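Local coordinates for protein lovastatin nonaketide synthase, polyketide synthase component (Aspergillus terreus, PDB 7CPX) that builds the nonaketide dihydromonacolin L from malonyl-CoA as an iterative, homodimeric polyketide synthase working with the partner LovC in lovastatin biosynthesis, at residues F2288-G2300 and Y2307-Q2319. The protein carries 2 engineered substitutions. Residues are numbered along the deposited sequence; the frame is centred on the assembly and turned at random.
Sequences FFVMFSSIVAVMG and YSAANCYLQALAQ
Ala2297 sits as a knob in a hole on helix 2307-2319 formed by Ser2308, Asn2311, Cys2312 and Gln2315. Its CB lies 3.3 Å from Asn2311 CB, while the extended Gln2315 chain brings NE2 alongside. Four residues before Ala2297, on the strand, Ser2293 OG donates to Asn2311 O over 3.3 Å. The hydroxyl meets the carbonyl at a C=O...O angle of 120°, tilted from its plane; Gln2315 N reaches the same oxygen from the opposite face, within the helix. Asn2311 turns its amide toward strand 2288-2294, with ND2 3.3 Å from Ser2294 CB and also over one face of the Tyr2307 ring, offset toward the rim. Tyr2307 meets Ser2294 CB obliquely through CE2. Toward the start of the strand, Met2291 CB lies 3.6 Å from Leu2314 CG; SD then crosses Leu2317 at about a right angle, and a bend at chi3 (-79°) sets Met2291 CE 3.4 Å from Ala2318 CB. The axes run 7.5 Å apart at 139°, consistent with a helix packed on the parallel sheet of the Rossmann-type ketoreductase. Ser2293, Ser2294 and Tyr2307 belong to the NADP pocket; Ser2294, Tyr2307, Asn2311 and Lys2266 are consistent with the family's Ser-Tyr-Asn-Lys set. Beside the apolar packing, two separate bonds hold Asn2311: Ser2293 at its backbone O, and Lys2266, which satisfies the buried OD1 and probably fixes the amide's rotation against Ser2294 and Tyr2307.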
ATOM      1  N   PHE A2288      -3.187 -62.962  13.826  1.00100.62           N
ATOM      2  CA  PHE A2288      -1.886 -62.634  14.385  1.00100.62           C
ATOM      3  C   PHE A2288      -1.881 -62.984  15.863  1.00100.62           C
ATOM      4  O   PHE A2288      -2.918 -62.946  16.529  1.00100.62           O
ATOM      5  CB  PHE A2288      -1.557 -61.149  14.196  1.00100.62           C
ATOM      6  CG  PHE A2288      -2.533 -60.225  14.867  1.00100.62           C
ATOM      7  CD1 PHE A2288      -2.408 -59.921  16.210  1.00100.62           C
ATOM      8  CD2 PHE A2288      -3.574 -59.658  14.155  1.00100.62           C
ATOM      9  CE1 PHE A2288      -3.300 -59.075  16.831  1.00100.62           C
ATOM     10  CE2 PHE A2288      -4.470 -58.809  14.770  1.00100.62           C
ATOM     11  CZ  PHE A2288      -4.333 -58.515  16.112  1.00100.62           C
ATOM     12  N   PHE A2289      -0.696 -63.326  16.366  1.00102.35           N
ATOM     13  CA  PHE A2289      -0.446 -63.490  17.798  1.00102.35           C
ATOM     14  C   PHE A2289       0.818 -62.687  18.088  1.00102.35           C
ATOM     15  O   PHE A2289       1.930 -63.219  18.076  1.00102.35           O
ATOM     16  CB  PHE A2289      -0.306 -64.965  18.181  1.00102.35           C
ATOM     17  CG  PHE A2289      -0.473 -65.236  19.656  1.00102.35           C
ATOM     18  CD1 PHE A2289      -0.101 -64.297  20.603  1.00102.35           C
ATOM     19  CD2 PHE A2289      -1.006 -66.436  20.090  1.00102.35           C
ATOM     20  CE1 PHE A2289      -0.255 -64.551  21.951  1.00102.35           C
ATOM     21  CE2 PHE A2289      -1.163 -66.696  21.438  1.00102.35           C
ATOM     22  CZ  PHE A2289      -0.787 -65.752  22.369  1.00102.35           C
ATOM     23  N   VAL A2290       0.638 -61.398  18.349  1.00 99.04           N
ATOM     24  CA  VAL A2290       1.751 -60.489  18.590  1.00 99.04           C
ATOM     25  C   VAL A2290       2.044 -60.476  20.082  1.00 99.04           C
ATOM     26  O   VAL A2290       1.186 -60.106  20.890  1.00 99.04           O
ATOM     27  CB  VAL A2290       1.438 -59.076  18.081  1.00 99.04           C
ATOM     28  CG1 VAL A2290       2.605 -58.150  18.358  1.00 99.04           C
ATOM     29  CG2 VAL A2290       1.124 -59.105  16.599  1.00 99.04           C
ATOM     30  N   MET A2291       3.257 -60.876  20.446  1.00102.91           N
ATOM     31  CA  MET A2291       3.709 -60.886  21.829  1.00102.91           C
ATOM     32  C   MET A2291       4.693 -59.741  22.018  1.00102.91           C
ATOM     33  O   MET A2291       5.744 -59.706  21.369  1.00102.91           O
ATOM     34  CB  MET A2291       4.344 -62.230  22.179  1.00102.91           C
ATOM     35  CG  MET A2291       3.338 -63.282  22.618  1.00102.91           C
ATOM     36  SD  MET A2291       3.893 -64.963  22.290  1.00102.91           S
ATOM     37  CE  MET A2291       3.529 -65.094  20.542  1.00102.91           C
ATOM     38  N   PHE A2292       4.349 -58.811  22.905  1.00101.20           N
ATOM     39  CA  PHE A2292       5.106 -57.574  23.082  1.00101.20           C
ATOM     40  C   PHE A2292       6.374 -57.874  23.866  1.00101.20           C
ATOM     41  O   PHE A2292       6.389 -57.877  25.098  1.00101.20           O
ATOM     42  CB  PHE A2292       4.254 -56.523  23.781  1.00101.20           C
ATOM     43  CG  PHE A2292       3.272 -55.840  22.876  1.00101.20           C
ATOM     44  CD1 PHE A2292       2.408 -56.575  22.086  1.00101.20           C
ATOM     45  CD2 PHE A2292       3.207 -54.460  22.823  1.00101.20           C
ATOM     46  CE1 PHE A2292       1.505 -55.948  21.255  1.00101.20           C
ATOM     47  CE2 PHE A2292       2.305 -53.826  21.996  1.00101.20           C
ATOM     48  CZ  PHE A2292       1.452 -54.571  21.210  1.00101.20           C
ATOM     49  N   SER A2293       7.453 -58.128  23.136  1.00103.82           N
ATOM     50  CA  SER A2293       8.756 -58.306  23.747  1.00103.82           C
ATOM     51  C   SER A2293       9.462 -56.962  23.886  1.00103.82           C
ATOM     52  O   SER A2293       9.132 -55.981  23.214  1.00103.82           O
ATOM     53  CB  SER A2293       9.614 -59.259  22.916  1.00103.82           C
ATOM     54  OG  SER A2293       9.020 -60.542  22.835  1.00103.82           O
ATOM     55  N   SER A2294      10.442 -56.925  24.778  1.00107.14           N
ATOM     56  CA  SER A2294      11.280 -55.752  24.963  1.00107.14           C
ATOM     57  C   SER A2294      12.611 -55.961  24.258  1.00107.14           C
ATOM     58  O   SER A2294      13.091 -57.088  24.116  1.00107.14           O
ATOM     59  CB  SER A2294      11.512 -55.470  26.447  1.00107.14           C
ATOM     60  OG  SER A2294      12.478 -54.448  26.622  1.00107.14           O
ATOM     61  N   ILE A2295      13.208 -54.854  23.810  1.00108.88           N
ATOM     62  CA  ILE A2295      14.476 -54.941  23.101  1.00108.88           C
ATOM     63  C   ILE A2295      15.544 -55.571  23.977  1.00108.88           C
ATOM     64  O   ILE A2295      16.541 -56.089  23.464  1.00108.88           O
ATOM     65  CB  ILE A2295      14.913 -53.546  22.611  1.00108.88           C
ATOM     66  CG1 ILE A2295      16.071 -53.668  21.621  1.00108.88           C
ATOM     67  CG2 ILE A2295      15.320 -52.674  23.784  1.00108.88           C
ATOM     68  CD1 ILE A2295      15.762 -54.540  20.426  1.00108.88           C
ATOM     69  N   VAL A2296      15.360 -55.540  25.298  1.00111.15           N
ATOM     70  CA  VAL A2296      16.254 -56.261  26.190  1.00111.15           C
ATOM     71  C   VAL A2296      16.204 -57.753  25.906  1.00111.15           C
ATOM     72  O   VAL A2296      17.170 -58.471  26.182  1.00111.15           O
ATOM     73  CB  VAL A2296      15.896 -55.970  27.662  1.00111.15           C
ATOM     74  CG1 VAL A2296      15.808 -54.472  27.896  1.00111.15           C
ATOM     75  CG2 VAL A2296      14.592 -56.647  28.031  1.00111.15           C
ATOM     76  N   ALA A2297      15.090 -58.242  25.358  1.00110.16           N
ATOM     77  CA  ALA A2297      15.021 -59.642  24.963  1.00110.16           C
ATOM     78  C   ALA A2297      16.023 -59.956  23.863  1.00110.16           C
ATOM     79  O   ALA A2297      16.460 -61.104  23.730  1.00110.16           O
ATOM     80  CB  ALA A2297      13.608 -59.986  24.498  1.00110.16           C
ATOM     81  N   VAL A2298      16.393 -58.956  23.066  1.00113.00           N
ATOM     82  CA  VAL A2298      17.320 -59.171  21.962  1.00113.00           C
ATOM     83  C   VAL A2298      18.762 -58.887  22.368  1.00113.00           C
ATOM     84  O   VAL A2298      19.692 -59.421  21.754  1.00113.00           O
ATOM     85  CB  VAL A2298      16.916 -58.305  20.760  1.00113.00           C
ATOM     86  CG1 VAL A2298      17.893 -58.495  19.608  1.00113.00           C
ATOM     87  CG2 VAL A2298      15.502 -58.634  20.327  1.00113.00           C
ATOM     88  N   MET A2299      18.972 -58.056  23.388  1.00115.49           N
ATOM     89  CA  MET A2299      20.310 -57.677  23.811  1.00115.49           C
ATOM     90  C   MET A2299      20.548 -57.838  25.303  1.00115.49           C
ATOM     91  O   MET A2299      21.707 -57.782  25.730  1.00115.49           O
ATOM     92  CB  MET A2299      20.596 -56.217  23.432  1.00115.49           C
ATOM     93  CG  MET A2299      20.273 -55.882  21.989  1.00115.49           C
ATOM     94  SD  MET A2299      20.726 -54.195  21.549  1.00115.49           S
ATOM     95  CE  MET A2299      19.833 -53.253  22.784  1.00115.49           C
ATOM     96  N   GLY A2300      19.507 -58.034  26.104  1.00115.89           N
ATOM     97  CA  GLY A2300      19.649 -58.072  27.541  1.00115.89           C
ATOM     98  C   GLY A2300      19.687 -56.680  28.139  1.00115.89           C
ATOM     99  O   GLY A2300      19.736 -55.662  27.449  1.00115.89           O
ATOM    100  N   TYR A2307      12.910 -60.145  33.014  1.00110.30           N
ATOM    101  CA  TYR A2307      12.116 -59.592  31.925  1.00110.30           C
ATOM    102  C   TYR A2307      12.567 -60.142  30.579  1.00110.30           C
ATOM    103  O   TYR A2307      11.739 -60.510  29.735  1.00110.30           O
ATOM    104  CB  TYR A2307      12.235 -58.069  31.953  1.00110.30           C
ATOM    105  CG  TYR A2307      11.313 -57.318  31.027  1.00110.30           C
ATOM    106  CD1 TYR A2307      10.078 -57.833  30.662  1.00110.30           C
ATOM    107  CD2 TYR A2307      11.681 -56.080  30.520  1.00110.30           C
ATOM    108  CE1 TYR A2307       9.236 -57.135  29.823  1.00110.30           C
ATOM    109  CE2 TYR A2307      10.851 -55.379  29.678  1.00110.30           C
ATOM    110  CZ  TYR A2307       9.632 -55.910  29.332  1.00110.30           C
ATOM    111  OH  TYR A2307       8.812 -55.204  28.490  1.00110.30           O
ATOM    112  N   SER A2308      13.882 -60.202  30.358  1.00114.25           N
ATOM    113  CA  SER A2308      14.399 -60.686  29.084  1.00114.25           C
ATOM    114  C   SER A2308      14.052 -62.152  28.872  1.00114.25           C
ATOM    115  O   SER A2308      13.728 -62.561  27.752  1.00114.25           O
ATOM    116  CB  SER A2308      15.912 -60.489  29.018  1.00114.25           C
ATOM    117  OG  SER A2308      16.567 -61.320  29.958  1.00114.25           O
ATOM    118  N   ALA A2309      14.127 -62.963  29.927  1.00114.08           N
ATOM    119  CA  ALA A2309      13.765 -64.369  29.801  1.00114.08           C
ATOM    120  C   ALA A2309      12.288 -64.525  29.480  1.00114.08           C
ATOM    121  O   ALA A2309      11.911 -65.364  28.651  1.00114.08           O
ATOM    122  CB  ALA A2309      14.107 -65.117  31.088  1.00114.08           C
ATOM    123  N   ALA A2310      11.433 -63.728  30.122  1.00109.55           N
ATOM    124  CA  ALA A2310      10.012 -63.792  29.797  1.00109.55           C
ATOM    125  C   ALA A2310       9.783 -63.430  28.333  1.00109.55           C
ATOM    126  O   ALA A2310       9.059 -64.125  27.604  1.00109.55           O
ATOM    127  CB  ALA A2310       9.222 -62.855  30.709  1.00109.55           C
ATOM    128  N   ASN A2311      10.415 -62.345  27.878  1.00108.71           N
ATOM    129  CA  ASN A2311      10.232 -61.921  26.501  1.00108.71           C
ATOM    130  C   ASN A2311      10.788 -62.945  25.514  1.00108.71           C
ATOM    131  O   ASN A2311      10.243 -63.108  24.419  1.00108.71           O
ATOM    132  CB  ASN A2311      10.884 -60.555  26.269  1.00108.71           C
ATOM    133  CG  ASN A2311      10.171 -59.436  27.010  1.00108.71           C
ATOM    134  OD1 ASN A2311       8.950 -59.405  27.068  1.00108.71           O
ATOM    135  ND2 ASN A2311      10.936 -58.513  27.571  1.00108.71           N
ATOM    136  N   CYS A2312      11.865 -63.637  25.877  1.00110.61           N
ATOM    137  CA  CYS A2312      12.411 -64.665  25.002  1.00110.61           C
ATOM    138  C   CYS A2312      11.522 -65.901  24.968  1.00110.61           C
ATOM    139  O   CYS A2312      11.438 -66.569  23.933  1.00110.61           O
ATOM    140  CB  CYS A2312      13.831 -65.024  25.430  1.00110.61           C
ATOM    141  SG  CYS A2312      15.043 -63.744  25.026  1.00110.61           S
ATOM    142  N   TYR A2313      10.842 -66.215  26.071  1.00108.58           N
ATOM    143  CA  TYR A2313       9.800 -67.232  26.008  1.00108.58           C
ATOM    144  C   TYR A2313       8.718 -66.807  25.029  1.00108.58           C
ATOM    145  O   TYR A2313       8.213 -67.625  24.249  1.00108.58           O
ATOM    146  CB  TYR A2313       9.189 -67.488  27.381  1.00108.58           C
ATOM    147  CG  TYR A2313       8.255 -68.683  27.410  1.00108.58           C
ATOM    148  CD1 TYR A2313       6.975 -68.598  26.886  1.00108.58           C
ATOM    149  CD2 TYR A2313       8.657 -69.895  27.953  1.00108.58           C
ATOM    150  CE1 TYR A2313       6.122 -69.683  26.902  1.00108.58           C
ATOM    151  CE2 TYR A2313       7.810 -70.984  27.976  1.00108.58           C
ATOM    152  CZ  TYR A2313       6.543 -70.873  27.450  1.00108.58           C
ATOM    153  OH  TYR A2313       5.692 -71.954  27.469  1.00108.58           O
ATOM    154  N   LEU A2314       8.340 -65.531  25.066  1.00105.63           N
ATOM    155  CA  LEU A2314       7.366 -65.022  24.101  1.00105.63           C
ATOM    156  C   LEU A2314       7.869 -65.202  22.672  1.00105.63           C
ATOM    157  O   LEU A2314       7.129 -65.648  21.787  1.00105.63           O
ATOM    158  CB  LEU A2314       7.079 -63.546  24.383  1.00105.63           C
ATOM    159  CG  LEU A2314       5.878 -63.230  25.276  1.00105.63           C
ATOM    160  CD1 LEU A2314       5.908 -64.052  26.551  1.00105.63           C
ATOM    161  CD2 LEU A2314       5.839 -61.747  25.603  1.00105.63           C
ATOM    162  N   GLN A2315       9.135 -64.855  22.433  1.00108.19           N
ATOM    163  CA  GLN A2315       9.704 -64.970  21.093  1.00108.19           C
ATOM    164  C   GLN A2315       9.680 -66.413  20.613  1.00108.19           C
ATOM    165  O   GLN A2315       9.286 -66.698  19.476  1.00108.19           O
ATOM    166  CB  GLN A2315      11.137 -64.441  21.081  1.00108.19           C
ATOM    167  CG  GLN A2315      11.267 -62.941  21.231  1.00108.19           C
ATOM    168  CD  GLN A2315      12.713 -62.492  21.285  1.00108.19           C
ATOM    169  OE1 GLN A2315      13.630 -63.313  21.263  1.00108.19           O
ATOM    170  NE2 GLN A2315      12.927 -61.184  21.357  1.00108.19           N
ATOM    171  N   ALA A2316      10.111 -67.339  21.467  1.00109.11           N
ATOM    172  CA  ALA A2316      10.158 -68.739  21.067  1.00109.11           C
ATOM    173  C   ALA A2316       8.764 -69.313  20.880  1.00109.11           C
ATOM    174  O   ALA A2316       8.558 -70.148  19.994  1.00109.11           O
ATOM    175  CB  ALA A2316      10.931 -69.555  22.092  1.00109.11           C
ATOM    176  N   LEU A2317       7.799 -68.897  21.701  1.00107.11           N
ATOM    177  CA  LEU A2317       6.432 -69.349  21.492  1.00107.11           C
ATOM    178  C   LEU A2317       5.900 -68.848  20.158  1.00107.11           C
ATOM    179  O   LEU A2317       5.245 -69.595  19.427  1.00107.11           O
ATOM    180  CB  LEU A2317       5.531 -68.888  22.634  1.00107.11           C
ATOM    181  CG  LEU A2317       4.113 -69.456  22.555  1.00107.11           C
ATOM    182  CD1 LEU A2317       3.645 -69.926  23.917  1.00107.11           C
ATOM    183  CD2 LEU A2317       3.151 -68.427  21.987  1.00107.11           C
ATOM    184  N   ALA A2318       6.190 -67.593  19.812  1.00105.99           N
ATOM    185  CA  ALA A2318       5.775 -67.079  18.510  1.00105.99           C
ATOM    186  C   ALA A2318       6.419 -67.877  17.384  1.00105.99           C
ATOM    187  O   ALA A2318       5.761 -68.238  16.400  1.00105.99           O
ATOM    188  CB  ALA A2318       6.144 -65.600  18.388  1.00105.99           C
ATOM    189  N   GLN A2319       7.715 -68.160  17.515  1.00109.23           N
ATOM    190  CA  GLN A2319       8.435 -68.862  16.460  1.00109.23           C
ATOM    191  C   GLN A2319       7.908 -70.281  16.280  1.00109.23           C
ATOM    192  O   GLN A2319       7.665 -70.728  15.153  1.00109.23           O
ATOM    193  CB  GLN A2319       9.928 -68.869  16.780  1.00109.23           C
ATOM    194  CG  GLN A2319      10.612 -67.541  16.514  1.00109.23           C
ATOM    195  CD  GLN A2319      11.862 -67.348  17.348  1.00109.23           C
ATOM    196  OE1 GLN A2319      11.919 -67.762  18.505  1.00109.23           O
ATOM    197  NE2 GLN A2319      12.870 -66.711  16.766  1.00109.23           N
TER